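Local coordinates for protein pyridoxal 5'-phosphate synthase subunit PdxT (Thermus thermophilus, PDB 2YWD) that probably hydrolyses glutamine to glutamate and ammonia, passing the ammonia to its partner PdxS for the synthesis of pyridoxal 5'-phosphate, at residues 63-66 against 67-70; 50-53 against 54-58; 7-11 against 12-16. All blocks are in the same frame, centred on the assembly; numbering follows the deposited sequence.

The three interactions are local and follow one another along the chain. None nests in or crosses another. Interaction 3 comes first and closes the short loop that leads from strand 5-8 into helix 14-22. Interaction 2 is a run of turns in helix 50-59, which starts at the predicted glutamine-binding loop. Interaction 1 lies in the next helix, 62-71. Interactions 2 and 3 touch where Leu10 and Gln11 pack on helix 50-59. Interactions 1 and 2 are joined by a salt bridge between Arg58 and Glu63. Interactions 1 and 3 do not touch; their nearest atoms are about 6 Å apart.

Interaction 1. Residues 63-66 against 67-70; sequences EDEV and RKRV
Arg67 NH2 is gripped by two acceptors. It donates to Glu63 OE2 at 2.7 Å in an almost straight bond (179°), and also to the carbonyl O of Leu100 in a loop. The neighbouring nitrogen, Arg67 NH1, reaches Asp64 OD2 at 3.0 Å. This second bond is more bent, at 136°, and uses the anti lone pair of the carboxylate. Both acid oxygens sit at the edge of the guanidinium, in its plane. The Glu63 carboxylate itself is turned nearly perpendicular to that plane, 81° away. The Arg67 chain runs extended to CD, then bends about the CG-CD bond, which brings the guanidinium back alongside the two acids one turn earlier. Beneath the side chains, Arg67 N bonds to Glu63 O at 2.9 Å, an ordinary turn of helix 62-71.

A second polar group lies further round the helix. Glu65 OE2 accepts from two waters. Water 1 lies 2.7 Å from Glu65 OE2 and is held in turn by Arg69 NH1. Water 2 lies 2.6 Å from Lys68 NZ and also donates to Glu65 OE2. These bases are therefore linked to Glu65 through water and not by direct ion pairs. Lys68 NZ pairs directly with Glu72, Arg69 NE bonds to Ser74 OG, and Arg69 NH1 also reaches Leu37 O. The inner side of the helix is apolar: Val66 CG1 meets Val70 CG2 at 4.1 Å, and both valines touch Leu77 of strand 76-80.

Glu63, Asp64 and Arg67 thus form one salt-bridge network. Glu63 OE1 is taken by Arg58, so the buried Glu63 carboxylate has an arginine at each oxygen. This would be expected to favour its ionised form.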
loop_
_atom_site.group_PDB
_atom_site.type_symbol
_atom_site.label_atom_id
_atom_site.label_comp_id
_atom_site.label_asym_id
_atom_site.label_seq_id
_atom_site.Cartn_x
_atom_site.Cartn_y
_atom_site.Cartn_z
ATOM N N GLU A 63 -5.496 13.476 -0.882
ATOM C CA GLU A 63 -6.173 12.608 0.082
ATOM C C GLU A 63 -7.693 12.618 -0.126
ATOM O O GLU A 63 -8.318 11.574 -0.303
ATOM C CB GLU A 63 -5.856 13.074 1.508
ATOM C CG GLU A 63 -6.517 12.247 2.613
ATOM C CD GLU A 63 -6.521 12.971 3.951
ATOM O OE1 GLU A 63 -5.471 13.526 4.331
ATOM O OE2 GLU A 63 -7.571 12.976 4.628
ATOM N N ASP A 64 -8.278 13.809 -0.114
ATOM C CA ASP A 64 -9.717 13.955 -0.274
ATOM C C ASP A 64 -10.255 13.427 -1.607
ATOM O O ASP A 64 -11.306 12.786 -1.641
ATOM C CB ASP A 64 -10.091 15.424 -0.070
ATOM C CG ASP A 64 -9.718 15.920 1.322
ATOM O OD1 ASP A 64 -9.420 17.122 1.479
ATOM O OD2 ASP A 64 -9.726 15.097 2.262
ATOM N N GLU A 65 -9.535 13.680 -2.698
ATOM C CA GLU A 65 -9.970 13.205 -4.010
ATOM C C GLU A 65 -9.885 11.682 -4.062
ATOM O O GLU A 65 -10.767 11.017 -4.609
ATOM C CB GLU A 65 -9.108 13.819 -5.113
ATOM C CG GLU A 65 -9.520 13.452 -6.541
ATOM C CD GLU A 65 -10.963 13.818 -6.866
ATOM O OE1 GLU A 65 -11.488 14.788 -6.278
ATOM O OE2 GLU A 65 -11.571 13.144 -7.723
ATOM N N VAL A 66 -8.826 11.123 -3.489
ATOM C CA VAL A 66 -8.683 9.677 -3.477
ATOM C C VAL A 66 -9.837 9.061 -2.680
ATOM O O VAL A 66 -10.427 8.063 -3.102
ATOM C CB VAL A 66 -7.333 9.250 -2.861
ATOM C CG1 VAL A 66 -7.329 7.761 -2.605
ATOM C CG2 VAL A 66 -6.190 9.618 -3.805
ATOM N N ARG A 67 -10.164 9.655 -1.534
ATOM C CA ARG A 67 -11.257 9.138 -0.713
ATOM C C ARG A 67 -12.548 9.091 -1.535
ATOM O O ARG A 67 -13.300 8.111 -1.492
ATOM C CB ARG A 67 -11.461 10.017 0.532
ATOM C CG ARG A 67 -12.542 9.496 1.475
ATOM C CD ARG A 67 -12.666 10.319 2.767
ATOM N NE ARG A 67 -11.466 10.251 3.602
ATOM C CZ ARG A 67 -10.540 11.202 3.672
ATOM N NH1 ARG A 67 -10.669 12.318 2.959
ATOM N NH2 ARG A 67 -9.471 11.032 4.442
ATOM N N LYS A 68 -12.791 10.157 -2.287
ATOM C CA LYS A 68 -13.976 10.261 -3.129
ATOM C C LYS A 68 -13.964 9.198 -4.232
ATOM O O LYS A 68 -14.973 8.536 -4.484
ATOM C CB LYS A 68 -14.038 11.658 -3.752
ATOM C CG LYS A 68 -15.190 11.864 -4.720
ATOM C CD LYS A 68 -15.074 13.207 -5.425
ATOM C CE LYS A 68 -16.165 13.378 -6.474
ATOM N NZ LYS A 68 -16.137 12.275 -7.477
ATOM N N ARG A 69 -12.815 9.036 -4.878
ATOM C CA ARG A 69 -12.668 8.059 -5.954
ATOM C C ARG A 69 -12.880 6.619 -5.478
ATOM O O ARG A 69 -13.549 5.833 -6.150
ATOM C CB ARG A 69 -11.281 8.198 -6.600
ATOM C CG ARG A 69 -11.077 9.490 -7.397
ATOM C CD ARG A 69 -11.899 9.487 -8.683
ATOM N NE ARG A 69 -11.519 8.377 -9.551
ATOM C CZ ARG A 69 -10.396 8.334 -10.263
ATOM N NH1 ARG A 69 -9.540 9.348 -10.224
ATOM N NH2 ARG A 69 -10.115 7.262 -10.993
ATOM N N VAL A 70 -12.304 6.271 -4.331
ATOM C CA VAL A 70 -12.455 4.921 -3.794
ATOM C C VAL A 70 -13.902 4.669 -3.383
ATOM O O VAL A 70 -14.449 3.589 -3.621
ATOM C CB VAL A 70 -11.536 4.696 -2.578
ATOM C CG1 VAL A 70 -11.818 3.337 -1.950
ATOM C CG2 VAL A 70 -10.087 4.777 -3.013
HETATM O O HOH W 1 -10.034 12.095 -9.686
HETATM O O HOH W 2 -14.102 12.967 -8.954
#

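Interaction 2. Residues 50-53 against 54-58; sequences STTI and GKLAR
The flat groups that meet between residues 50-53 and 54-58 are backbone peptides. Gly54 N lies above the carbonyl plane of Ser50, 36° out of it. The peptides are joined by the i to i+4 bonds of an alpha helix. Helix 50-59 starts with Ser50, the last of the predicted glutamine-binding residues Gly48, Glu49 and Ser50. Four such bonds cross the contact, each 3.0 Å long: Gly54 N to Ser50 O, Lys55 N to Thr51 O, Leu56 N to Thr52 O and Ala57 N to Ile53 O. The straightest has an N-H...O angle of 177°, at Leu56.

Gly54 is buried and lies close against the Ser50 carbonyl, where a beta carbon would be tight against Ser50 O. The polar ends near the start of the helix turn back: the hydroxyls of Thr51 and Thr52 both bond to Glu49 OE1. Ser50 OG bonds to Gln97 NE2 instead. Further along, Lys55 NZ forms a salt bridge with Glu59. On the inner side, Ser50 and Ile53 touch Ala82 of helix 82-87, just after the predicted nucleophile Cys81, and Ala57 touches Trp86.

Thr52 and Leu56 are the side chains that touch across the turn. They lie alongside each other. With Thr52 OG1 beside the backbone N (chi1 -63°), the methyl Thr52 CG2 takes the position anti to N and lies 3.9 Å from Leu56 CD1.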
loop_
_atom_site.group_PDB
_atom_site.type_symbol
_atom_site.label_atom_id
_atom_site.label_comp_id
_atom_site.label_asym_id
_atom_site.label_seq_id
_atom_site.Cartn_x
_atom_site.Cartn_y
_atom_site.Cartn_z
ATOM N N SER A 50 5.814 7.789 6.231
ATOM C CA SER A 50 4.364 7.942 6.346
ATOM C C SER A 50 3.806 9.282 6.815
ATOM O O SER A 50 2.756 9.701 6.328
ATOM C CB SER A 50 3.768 6.816 7.208
ATOM O OG SER A 50 4.111 6.939 8.581
ATOM N N THR A 51 4.476 9.963 7.738
ATOM C CA THR A 51 3.939 11.241 8.205
ATOM C C THR A 51 4.054 12.318 7.126
ATOM O O THR A 51 3.194 13.199 7.015
ATOM C CB THR A 51 4.644 11.744 9.491
ATOM O OG1 THR A 51 5.913 12.320 9.157
ATOM C CG2 THR A 51 4.845 10.596 10.475
ATOM N N THR A 52 5.111 12.238 6.325
ATOM C CA THR A 52 5.336 13.202 5.253
ATOM C C THR A 52 4.393 12.942 4.079
ATOM O O THR A 52 3.769 13.869 3.561
ATOM C CB THR A 52 6.801 13.156 4.780
ATOM O OG1 THR A 52 7.652 13.553 5.864
ATOM C CG2 THR A 52 7.024 14.088 3.598
ATOM N N ILE A 53 4.287 11.686 3.659
ATOM C CA ILE A 53 3.389 11.340 2.564
ATOM C C ILE A 53 1.977 11.777 2.956
ATOM O O ILE A 53 1.247 12.353 2.150
ATOM C CB ILE A 53 3.410 9.823 2.282
ATOM C CG1 ILE A 53 4.728 9.453 1.595
ATOM C CG2 ILE A 53 2.222 9.424 1.402
ATOM C CD1 ILE A 53 4.960 7.952 1.461
ATOM N N GLY A 54 1.605 11.515 4.205
ATOM C CA GLY A 54 0.286 11.906 4.670
ATOM C C GLY A 54 0.081 13.413 4.656
ATOM O O GLY A 54 -0.936 13.906 4.157
ATOM N N LYS A 55 1.044 14.153 5.197
ATOM C CA LYS A 55 0.938 15.612 5.248
ATOM C C LYS A 55 0.785 16.232 3.863
ATOM O O LYS A 55 -0.119 17.033 3.631
ATOM C CB LYS A 55 2.165 16.215 5.944
ATOM C CG LYS A 55 2.063 17.720 6.183
ATOM C CD LYS A 55 3.276 18.270 6.930
ATOM C CE LYS A 55 4.506 18.362 6.033
ATOM N NZ LYS A 55 4.316 19.351 4.930
ATOM N N LEU A 56 1.665 15.854 2.940
ATOM C CA LEU A 56 1.624 16.393 1.584
ATOM C C LEU A 56 0.375 15.978 0.801
ATOM O O LEU A 56 -0.201 16.790 0.073
ATOM C CB LEU A 56 2.890 15.985 0.817
ATOM C CG LEU A 56 4.214 16.453 1.435
ATOM C CD1 LEU A 56 5.380 15.956 0.591
ATOM C CD2 LEU A 56 4.230 17.977 1.540
ATOM N N ALA A 57 -0.052 14.724 0.945
ATOM C CA ALA A 57 -1.241 14.261 0.234
ATOM C C ALA A 57 -2.467 15.050 0.699
ATOM O O ALA A 57 -3.372 15.334 -0.083
ATOM C CB ALA A 57 -1.454 12.775 0.469
ATOM N N ARG A 58 -2.490 15.397 1.980
ATOM C CA ARG A 58 -3.601 16.160 2.531
ATOM C C ARG A 58 -3.531 17.595 2.018
ATOM O O ARG A 58 -4.516 18.133 1.512
ATOM C CB ARG A 58 -3.553 16.137 4.065
ATOM C CG ARG A 58 -4.617 16.993 4.747
ATOM C CD ARG A 58 -4.783 16.601 6.213
ATOM N NE ARG A 58 -5.369 15.269 6.343
ATOM C CZ ARG A 58 -5.619 14.669 7.500
ATOM N NH1 ARG A 58 -5.333 15.280 8.641
ATOM N NH2 ARG A 58 -6.168 13.460 7.519
#

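Interaction 3. Residues 7-11 against 12-16; sequences VLALQ and GDFRE
Ala9 and Phe14 meet across the turn. The methyl Ala9 CB sits over one face of the Phe14 ring, 3.6 Å from its centroid and 12° off the normal. This is a CH-pi contact. At the other end of the side chain, Phe14 CB packs against Val7 CG1 at 3.4 Å, and Leu8 O lies 3.5 Å from the same Phe14 CB. Gln11 O lies at the edge of the ring, near its plane, 4.3 Å from Phe14 CD2. Phe14 CG lies between the backbone N and the carbonyl carbon (chi1 51°), which lays the ring face under Ala9 CB.

The loop between Ala9 and Phe14 runs through Gly12. Gly12 has a phi of 95°; at its backbone angles a beta carbon would collide with Gln11 O, and the chain turns back here. A weak bond of 3.3 Å from Phe14 N to Gly12 O lies inside the turn. In the Gln11 side chain, CD lies against Gly12 N, while Gln11 OE1 accepts from the backbone N of Glu49, a predicted glutamine-binding residue. The backbone of Asp13 is bonded to Gly47 of the same loop.

The turn belongs to the beta-alpha-beta unit made by strand 5-8, helix 14-22 and strand 29-31. Val7 also packs on His17 and Leu21 of that helix, Phe14 and Ala9 both touch Glu30 of strand 29-31, and Leu8 touches Ile53 of helix 50-59.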
loop_
_atom_site.group_PDB
_atom_site.type_symbol
_atom_site.label_atom_id
_atom_site.label_comp_id
_atom_site.label_asym_id
_atom_site.label_seq_id
_atom_site.Cartn_x
_atom_site.Cartn_y
_atom_site.Cartn_z
ATOM N N VAL A 7 1.629 5.901 -9.339
ATOM C CA VAL A 7 2.322 5.667 -8.075
ATOM C C VAL A 7 2.436 7.048 -7.440
ATOM O O VAL A 7 2.926 7.978 -8.078
ATOM C CB VAL A 7 3.740 5.094 -8.290
ATOM C CG1 VAL A 7 4.400 4.821 -6.940
ATOM C CG2 VAL A 7 3.669 3.809 -9.108
ATOM N N LEU A 8 1.958 7.193 -6.206
ATOM C CA LEU A 8 2.025 8.484 -5.521
ATOM C C LEU A 8 3.498 8.839 -5.388
ATOM O O LEU A 8 4.280 8.060 -4.840
ATOM C CB LEU A 8 1.369 8.393 -4.143
ATOM C CG LEU A 8 1.124 9.720 -3.422
ATOM C CD1 LEU A 8 0.199 10.607 -4.253
ATOM C CD2 LEU A 8 0.504 9.441 -2.066
ATOM N N ALA A 9 3.877 10.008 -5.897
ATOM C CA ALA A 9 5.278 10.426 -5.868
ATOM C C ALA A 9 5.530 11.740 -5.134
ATOM O O ALA A 9 6.248 12.607 -5.630
ATOM C CB ALA A 9 5.809 10.523 -7.294
ATOM N N LEU A 10 4.948 11.882 -3.952
ATOM C CA LEU A 10 5.135 13.085 -3.159
ATOM C C LEU A 10 6.418 12.985 -2.340
ATOM O O LEU A 10 7.086 13.990 -2.082
ATOM C CB LEU A 10 3.941 13.284 -2.225
ATOM C CG LEU A 10 2.594 13.505 -2.920
ATOM C CD1 LEU A 10 1.502 13.634 -1.876
ATOM C CD2 LEU A 10 2.661 14.754 -3.791
ATOM N N GLN A 11 6.753 11.760 -1.943
ATOM C CA GLN A 11 7.941 11.483 -1.139
ATOM C C GLN A 11 8.150 9.981 -1.109
ATOM O O GLN A 11 7.214 9.211 -1.319
ATOM C CB GLN A 11 7.728 11.978 0.298
ATOM C CG GLN A 11 8.910 11.810 1.269
ATOM C CD GLN A 11 9.136 10.374 1.757
ATOM O OE1 GLN A 11 8.190 9.642 2.056
ATOM N NE2 GLN A 11 10.403 9.980 1.862
ATOM N N GLY A 12 9.380 9.555 -0.865
ATOM C CA GLY A 12 9.609 8.131 -0.753
ATOM C C GLY A 12 10.061 7.344 -1.957
ATOM O O GLY A 12 10.495 7.886 -2.972
ATOM N N ASP A 13 9.908 6.033 -1.830
ATOM C CA ASP A 13 10.361 5.095 -2.835
ATOM C C ASP A 13 9.383 4.653 -3.917
ATOM O O ASP A 13 9.100 3.463 -4.075
ATOM C CB ASP A 13 10.959 3.899 -2.099
ATOM C CG ASP A 13 12.033 4.326 -1.103
ATOM O OD1 ASP A 13 12.899 5.137 -1.492
ATOM O OD2 ASP A 13 12.019 3.867 0.059
ATOM N N PHE A 14 8.890 5.624 -4.678
ATOM C CA PHE A 14 7.966 5.347 -5.771
ATOM C C PHE A 14 8.749 4.782 -6.955
ATOM O O PHE A 14 8.210 4.042 -7.770
ATOM C CB PHE A 14 7.231 6.633 -6.176
ATOM C CG PHE A 14 8.145 7.801 -6.446
ATOM C CD1 PHE A 14 8.760 7.957 -7.686
ATOM C CD2 PHE A 14 8.404 8.735 -5.448
ATOM C CE1 PHE A 14 9.624 9.031 -7.928
ATOM C CE2 PHE A 14 9.264 9.810 -5.677
ATOM C CZ PHE A 14 9.873 9.958 -6.918
ATOM N N ARG A 15 10.030 5.134 -7.039
ATOM C CA ARG A 15 10.894 4.658 -8.119
ATOM C C ARG A 15 10.841 3.135 -8.239
ATOM O O ARG A 15 10.638 2.598 -9.327
ATOM C CB ARG A 15 12.340 5.106 -7.864
ATOM C CG ARG A 15 13.374 4.574 -8.854
ATOM C CD ARG A 15 14.776 5.040 -8.449
ATOM N NE ARG A 15 15.147 4.538 -7.126
ATOM C CZ ARG A 15 16.079 5.076 -6.344
ATOM N NH1 ARG A 15 16.751 6.150 -6.742
ATOM N NH2 ARG A 15 16.337 4.547 -5.154
ATOM N N GLU A 16 11.015 2.443 -7.117
ATOM C CA GLU A 16 11.001 0.984 -7.112
ATOM C C GLU A 16 9.694 0.384 -7.636
ATOM O O GLU A 16 9.707 -0.671 -8.276
ATOM C CB GLU A 16 11.276 0.454 -5.700
ATOM C CG GLU A 16 12.732 0.532 -5.244
ATOM C CD GLU A 16 13.241 1.951 -5.055
ATOM O OE1 GLU A 16 12.418 2.879 -4.884
ATOM O OE2 GLU A 16 14.476 2.136 -5.064
#